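Side-chain contacts in angiotensin-converting enzyme (Anopheles gambiae, PDB 6S1Y), which is a zinc metallopeptidase of the mosquito that probably removes dipeptides from the C-terminal ends of peptides, as its relatives do: residues Glu204-Asp209 with Arg565-Asp570; Glu316-Thr319 with Asp323-Cys326. One frame throughout, in Å; residues are numbered along the deposited sequence.

Contact 1 (Glu204-Asp209 with Arg565-Asp570); sequences EQQVDD and RKMSAD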
ATOM      1  N   GLU A 204      14.258 -12.124   0.950  1.00 49.30           N
ATOM      2  CA  GLU A 204      14.635 -11.132   1.951  1.00 49.70           C
ATOM      3  C   GLU A 204      15.907 -10.401   1.529  1.00 50.45           C
ATOM      4  O   GLU A 204      16.015  -9.182   1.693  1.00 50.01           O
ATOM      5  CB  GLU A 204      14.814 -11.774   3.316  1.00 50.38           C
ATOM      6  CG  GLU A 204      15.061 -10.741   4.377  1.00 52.50           C
ATOM      7  CD  GLU A 204      14.842 -11.272   5.758  1.00 52.05           C
ATOM      8  OE1 GLU A 204      14.620 -12.498   5.877  1.00 50.01           O
ATOM      9  OE2 GLU A 204      14.883 -10.450   6.715  1.00 54.80           O
ATOM     10  N   GLN A 205      16.863 -11.119   0.931  1.00 50.22           N
ATOM     11  CA  GLN A 205      18.098 -10.479   0.502  1.00 49.41           C
ATOM     12  C   GLN A 205      17.849  -9.551  -0.678  1.00 48.71           C
ATOM     13  O   GLN A 205      18.441  -8.472  -0.767  1.00 48.70           O
ATOM     14  CB  GLN A 205      19.140 -11.538   0.139  1.00 49.64           C
ATOM     15  CG  GLN A 205      20.513 -10.958  -0.155  1.00 49.52           C
ATOM     16  CD  GLN A 205      21.114 -10.266   1.060  1.00 51.86           C
ATOM     17  OE1 GLN A 205      21.339 -10.900   2.105  1.00 51.04           O
ATOM     18  NE2 GLN A 205      21.369  -8.959   0.928  1.00 51.33           N
ATOM     19  N   GLN A 206      16.981  -9.950  -1.598  1.00 49.29           N
ATOM     20  CA  GLN A 206      16.695  -9.101  -2.745  1.00 48.70           C
ATOM     21  C   GLN A 206      16.165  -7.750  -2.310  1.00 48.22           C
ATOM     22  O   GLN A 206      16.457  -6.721  -2.935  1.00 48.37           O
ATOM     23  CB  GLN A 206      15.698  -9.790  -3.665  1.00 50.90           C
ATOM     24  CG  GLN A 206      16.223 -11.110  -4.230  1.00 54.77           C
ATOM     25  CD  GLN A 206      15.270 -11.701  -5.244  1.00 56.13           C
ATOM     26  OE1 GLN A 206      14.654 -10.972  -6.040  1.00 49.90           O
ATOM     27  NE2 GLN A 206      15.118 -13.021  -5.204  1.00 54.67           N
ATOM     28  N   VAL A 207      15.383  -7.730  -1.225  1.00 48.13           N
ATOM     29  CA  VAL A 207      14.791  -6.483  -0.746  1.00 48.72           C
ATOM     30  C   VAL A 207      15.853  -5.591  -0.119  1.00 46.70           C
ATOM     31  O   VAL A 207      15.885  -4.377  -0.359  1.00 44.23           O
ATOM     32  CB  VAL A 207      13.652  -6.805   0.239  1.00 46.71           C
ATOM     33  CG1 VAL A 207      13.288  -5.563   1.009  1.00 48.53           C
ATOM     34  CG2 VAL A 207      12.443  -7.351  -0.523  1.00 47.32           C
ATOM     35  N   ASP A 208      16.735  -6.179   0.699  1.00 46.95           N
ATOM     36  CA  ASP A 208      17.906  -5.454   1.188  1.00 47.16           C
ATOM     37  C   ASP A 208      18.730  -4.901   0.025  1.00 46.61           C
ATOM     38  O   ASP A 208      19.219  -3.769   0.077  1.00 45.75           O
ATOM     39  CB  ASP A 208      18.778  -6.368   2.053  1.00 48.12           C
ATOM     40  CG  ASP A 208      18.090  -6.831   3.334  1.00 53.57           C
ATOM     41  OD1 ASP A 208      17.002  -6.316   3.709  1.00 53.82           O
ATOM     42  OD2 ASP A 208      18.655  -7.735   3.992  1.00 57.78           O
ATOM     43  N   ASP A 209      18.904  -5.677  -1.040  1.00 45.92           N
ATOM     44  CA  ASP A 209      19.704  -5.175  -2.153  1.00 46.04           C
ATOM     45  C   ASP A 209      19.036  -3.989  -2.836  1.00 46.60           C
ATOM     46  O   ASP A 209      19.720  -3.061  -3.280  1.00 46.64           O
ATOM     47  CB  ASP A 209      19.960  -6.275  -3.176  1.00 48.87           C
ATOM     48  CG  ASP A 209      20.839  -7.374  -2.640  1.00 51.52           C
ATOM     49  OD1 ASP A 209      21.440  -7.207  -1.547  1.00 52.76           O
ATOM     50  OD2 ASP A 209      20.916  -8.414  -3.326  1.00 54.17           O
ATOM     51  N   ARG A 565      12.001 -12.136 -15.683  1.00 53.23           N
ATOM     52  CA  ARG A 565      11.481 -13.045 -14.677  1.00 56.49           C
ATOM     53  C   ARG A 565      11.921 -12.668 -13.270  1.00 56.31           C
ATOM     54  O   ARG A 565      11.724 -13.458 -12.343  1.00 57.72           O
ATOM     55  CB  ARG A 565      11.911 -14.476 -15.009  1.00 56.19           C
ATOM     56  CG  ARG A 565      11.517 -14.895 -16.430  1.00 57.77           C
ATOM     57  CD  ARG A 565      12.052 -16.267 -16.798  1.00 58.87           C
ATOM     58  NE  ARG A 565      11.945 -17.214 -15.692  1.00 57.23           N
ATOM     59  CZ  ARG A 565      10.836 -17.888 -15.388  1.00 59.25           C
ATOM     60  NH1 ARG A 565       9.723 -17.724 -16.099  1.00 58.56           N
ATOM     61  NH2 ARG A 565      10.841 -18.723 -14.365  1.00 59.35           N
ATOM     62  N   LYS A 566      12.490 -11.480 -13.072  1.00 56.22           N
ATOM     63  CA  LYS A 566      12.920 -11.088 -11.736  1.00 57.72           C
ATOM     64  C   LYS A 566      12.551  -9.641 -11.437  1.00 53.65           C
ATOM     65  O   LYS A 566      12.460  -8.794 -12.329  1.00 51.13           O
ATOM     66  CB  LYS A 566      14.431 -11.320 -11.565  1.00 60.19           C
ATOM     67  CG  LYS A 566      14.764 -12.805 -11.368  1.00 69.40           C
ATOM     68  CD  LYS A 566      16.251 -13.075 -11.177  1.00 77.48           C
ATOM     69  CE  LYS A 566      16.498 -14.429 -10.482  1.00 80.85           C
ATOM     70  NZ  LYS A 566      16.123 -14.433  -9.016  1.00 73.64           N
ATOM     71  N   MET A 567      12.279  -9.390 -10.159  1.00 52.59           N
ATOM     72  CA  MET A 567      12.201  -8.025  -9.656  1.00 51.70           C
ATOM     73  C   MET A 567      13.569  -7.362  -9.776  1.00 50.45           C
ATOM     74  O   MET A 567      14.598  -7.950  -9.414  1.00 48.96           O
ATOM     75  CB  MET A 567      11.739  -8.046  -8.202  1.00 50.53           C
ATOM     76  CG  MET A 567      11.863  -6.744  -7.446  1.00 50.37           C
ATOM     77  SD  MET A 567      11.160  -6.897  -5.774  1.00 51.81           S
ATOM     78  CE  MET A 567      12.586  -7.481  -4.832  1.00 51.57           C
ATOM     79  N   SER A 568      13.578  -6.144 -10.308  1.00 48.34           N
ATOM     80  CA  SER A 568      14.821  -5.420 -10.514  1.00 50.39           C
ATOM     81  C   SER A 568      14.558  -3.942 -10.329  1.00 47.35           C
ATOM     82  O   SER A 568      13.534  -3.430 -10.787  1.00 46.62           O
ATOM     83  CB  SER A 568      15.408  -5.655 -11.902  1.00 51.09           C
ATOM     84  OG  SER A 568      16.525  -4.807 -12.102  1.00 52.82           O
ATOM     85  N   ALA A 569      15.480  -3.272  -9.632  1.00 48.79           N
ATOM     86  CA  ALA A 569      15.418  -1.827  -9.444  1.00 48.73           C
ATOM     87  C   ALA A 569      15.919  -1.037 -10.644  1.00 47.29           C
ATOM     88  O   ALA A 569      15.962   0.199 -10.561  1.00 47.73           O
ATOM     89  CB  ALA A 569      16.239  -1.422  -8.219  1.00 49.71           C
ATOM     90  N   ASP A 570      16.300  -1.709 -11.735  0.51 47.36           N
ATOM     91  CA  ASP A 570      16.798  -1.019 -12.923  0.51 48.33           C
ATOM     92  C   ASP A 570      15.801   0.029 -13.394  0.51 47.39           C
ATOM     93  O   ASP A 570      16.156   1.196 -13.607  0.51 47.18           O
ATOM     94  CB  ASP A 570      17.084  -2.056 -14.025  0.51 50.86           C
ATOM     95  CG  ASP A 570      17.515  -1.435 -15.357  0.51 51.73           C
ATOM     96  OD1 ASP A 570      17.842  -0.226 -15.406  0.51 51.43           O
ATOM     97  OD2 ASP A 570      17.537  -2.188 -16.365  0.51 52.68           O
TER
HETATM   98  O   HOH W   1      15.499  -8.752  -7.131  1.00 52.87           O

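Contact 2 (Glu316-Thr319 with Asp323-Cys326); sequences EKPT and DLVC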
ATOM      1  N   GLU A 316     -18.023   7.797  -0.821  1.00 46.33           N
ATOM      2  CA  GLU A 316     -17.882   9.006  -0.021  1.00 48.16           C
ATOM      3  C   GLU A 316     -18.007   8.567   1.430  1.00 48.49           C
ATOM      4  O   GLU A 316     -18.550   7.493   1.713  1.00 48.87           O
ATOM      5  CB  GLU A 316     -18.954  10.069  -0.280  1.00 52.27           C
ATOM      6  CG  GLU A 316     -19.039  10.623  -1.687  1.00 62.48           C
ATOM      7  CD  GLU A 316     -19.668  12.028  -1.750  1.00 68.87           C
ATOM      8  OE1 GLU A 316     -20.272  12.485  -0.746  1.00 76.89           O
ATOM      9  OE2 GLU A 316     -19.537  12.674  -2.809  1.00 68.49           O
ATOM     10  N   LYS A 317     -17.542   9.409   2.353  1.00 48.74           N
ATOM     11  CA  LYS A 317     -17.789   9.154   3.771  1.00 51.42           C
ATOM     12  C   LYS A 317     -19.279   9.325   4.056  1.00 51.18           C
ATOM     13  O   LYS A 317     -19.836  10.390   3.768  1.00 52.37           O
ATOM     14  CB  LYS A 317     -16.985  10.099   4.661  1.00 50.05           C
ATOM     15  CG  LYS A 317     -16.916   9.650   6.122  1.00 50.95           C
ATOM     16  CD  LYS A 317     -16.133  10.662   6.967  1.00 53.86           C
ATOM     17  CE  LYS A 317     -16.100  10.296   8.445  1.00 53.69           C
ATOM     18  NZ  LYS A 317     -15.479  11.391   9.259  1.00 57.93           N
ATOM     19  N   PRO A 318     -19.951   8.326   4.626  1.00 53.30           N
ATOM     20  CA  PRO A 318     -21.354   8.508   5.019  1.00 53.66           C
ATOM     21  C   PRO A 318     -21.513   9.663   5.987  1.00 55.80           C
ATOM     22  O   PRO A 318     -20.626   9.966   6.775  1.00 57.52           O
ATOM     23  CB  PRO A 318     -21.713   7.177   5.692  1.00 55.02           C
ATOM     24  CG  PRO A 318     -20.773   6.183   5.088  1.00 54.45           C
ATOM     25  CD  PRO A 318     -19.482   6.946   4.855  1.00 52.99           C
ATOM     26  N   THR A 319     -22.689  10.274   5.951  1.00 60.24           N
ATOM     27  CA  THR A 319     -22.985  11.476   6.717  1.00 64.58           C
ATOM     28  C   THR A 319     -23.826  11.193   7.963  1.00 64.02           C
ATOM     29  O   THR A 319     -24.289  12.135   8.617  1.00 65.37           O
ATOM     30  CB  THR A 319     -23.706  12.492   5.817  1.00 68.98           C
ATOM     31  OG1 THR A 319     -24.736  11.827   5.069  1.00 68.28           O
ATOM     32  CG2 THR A 319     -22.738  13.152   4.836  1.00 67.89           C
ATOM     33  N   ASP A 323     -19.792   4.626  12.859  1.00 53.49           N
ATOM     34  CA  ASP A 323     -18.364   4.354  12.849  1.00 54.23           C
ATOM     35  C   ASP A 323     -18.038   3.393  11.719  1.00 53.41           C
ATOM     36  O   ASP A 323     -18.834   2.513  11.378  1.00 52.86           O
ATOM     37  CB  ASP A 323     -17.904   3.767  14.179  1.00 56.73           C
ATOM     38  CG  ASP A 323     -17.810   4.812  15.264  1.00 59.78           C
ATOM     39  OD1 ASP A 323     -17.087   5.826  15.071  1.00 60.10           O
ATOM     40  OD2 ASP A 323     -18.480   4.624  16.295  1.00 62.72           O
ATOM     41  N   LEU A 324     -16.859   3.570  11.130  1.00 51.29           N
ATOM     42  CA  LEU A 324     -16.455   2.703  10.036  1.00 49.37           C
ATOM     43  C   LEU A 324     -14.961   2.827   9.837  1.00 48.27           C
ATOM     44  O   LEU A 324     -14.326   3.764  10.331  1.00 48.11           O
ATOM     45  CB  LEU A 324     -17.184   3.049   8.738  1.00 50.26           C
ATOM     46  CG  LEU A 324     -16.668   4.295   8.020  1.00 49.44           C
ATOM     47  CD1 LEU A 324     -16.929   4.155   6.527  1.00 48.40           C
ATOM     48  CD2 LEU A 324     -17.304   5.544   8.601  1.00 50.52           C
ATOM     49  N   VAL A 325     -14.413   1.855   9.111  1.00 48.52           N
ATOM     50  CA  VAL A 325     -13.042   1.925   8.615  1.00 47.56           C
ATOM     51  C   VAL A 325     -13.064   2.769   7.344  1.00 48.76           C
ATOM     52  O   VAL A 325     -13.605   2.345   6.318  1.00 45.80           O
ATOM     53  CB  VAL A 325     -12.467   0.534   8.336  1.00 47.56           C
ATOM     54  CG1 VAL A 325     -11.126   0.653   7.566  1.00 47.19           C
ATOM     55  CG2 VAL A 325     -12.306  -0.244   9.627  1.00 48.89           C
ATOM     56  N   CYS A 326     -12.486   3.965   7.409  1.00 47.77           N
ATOM     57  CA  CYS A 326     -12.385   4.809   6.234  1.00 49.26           C
ATOM     58  C   CYS A 326     -11.145   4.518   5.401  1.00 49.87           C
ATOM     59  O   CYS A 326     -11.073   4.980   4.250  1.00 48.47           O
ATOM     60  CB  CYS A 326     -12.396   6.287   6.625  1.00 50.36           C
ATOM     61  SG  CYS A 326     -14.035   7.080   6.444  1.00 58.16           S
TER

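Contact 1 (Glu204-Asp209 with Arg565-Asp570)
One water ties Q206 to M567. It donates a hydrogen to the side-chain oxygen OE1 of Q206, 2.6 Å away, and another to the backbone O of M567, also at 2.6 Å. The contact illustrates how a helix can hold a loop largely through one water and one methyl group, since the two backbones stay well apart. Beside the water, M567 reaches across to the helix: with CG anti to the backbone N (chi1 168°), the side chain runs straight to SD and then bends, bringing the methyl CE to 4.0 Å from Q206 CB. The same CE lies 4.3 Å from CG2 of V207, so the methyl touches both the root of the glutamine and one branch of the valine. The amide of Q206 is fixed at its other end by T202, whose OG1 binds NE2. K566 crosses the glutamine at about a right angle, and its NZ stops 4.2 Å from Q206 NE2, an approach of two nitrogens rather than a bond. In the loop, S568 OG accepts from D570 N at 3.1 Å, a nearly straight capping bond (165° at the hydrogen) that starts the next helix. Q506 grips the backbone on both sides of M567, bonding K566 O and S568 N. The contact thus joins helix 203-233 to the loop between helices 554-562 and 570-575, with helix 495-514 packing against both M567 and V207 and helix 431-447 meeting V207 through Y436.

Contact 2 (Glu316-Thr319 with Asp323-Cys326)
The ring of P318 is met by L324 at its CD corner rather than over a face: the leucine methyl CD1 lies 4.1 Å from P318 CD. This pairing belongs to an irregular chain reversal between helix 307-312 and strand 329-332, in the largely helical fold of the angiotensin-converting enzyme family, and it is an example of a loop closed by side chains without regular secondary structure. The two segments are linked by just three residues, and their backbones stay separated, K317 and C326 being the nearest pair with 7.4 Å between their CA atoms. In L324 the first torsion (chi1 77°) tucks CG over the residue's own backbone, flanked by N and C, and the side chain turns CD1 toward the proline.

The second half of the contact is made by K317 and sulfur. The lysine has CG anti to its own N (chi1 -165°) and stays extended to its end, so its methylenes run past the disulfide that C326 forms with C344, while NZ goes on to bond D136 O at helix 135-145. Hydrocarbon thus faces the sulfur, and the charge is delivered to a carbonyl beyond it. The side chain of P318 is about 7 Å from a bound NAG; D320 and R322, in the connecting turn, are neighbours of the glycan near N43. In sequence, C326 is followed directly by H327, A328 and S329 of the ligand pocket. At the disulfide itself, C326 SG is 3.9 Å from K317 CG and 4.2 Å from K317 CD.

The two contacts lie on opposite sides of the chain's centre, their own centres 38 Å apart and their nearest atoms about 26 Å apart, and they share no helix or strand. Both are partly buried. Contact 1 brings together parts of the chain more than 350 residues distant, a helix and a loop, and relies on a bridging water as well as a methyl group. Contact 2, which falls within that long sequence interval, is local: it folds one loop back on itself through apolar atoms and sulfur, with a disulfide tying it to the chain beyond. Contact 2 runs in sequence straight into pocket residues, while contact 1 fastens a loop between two helices to helix 203-233.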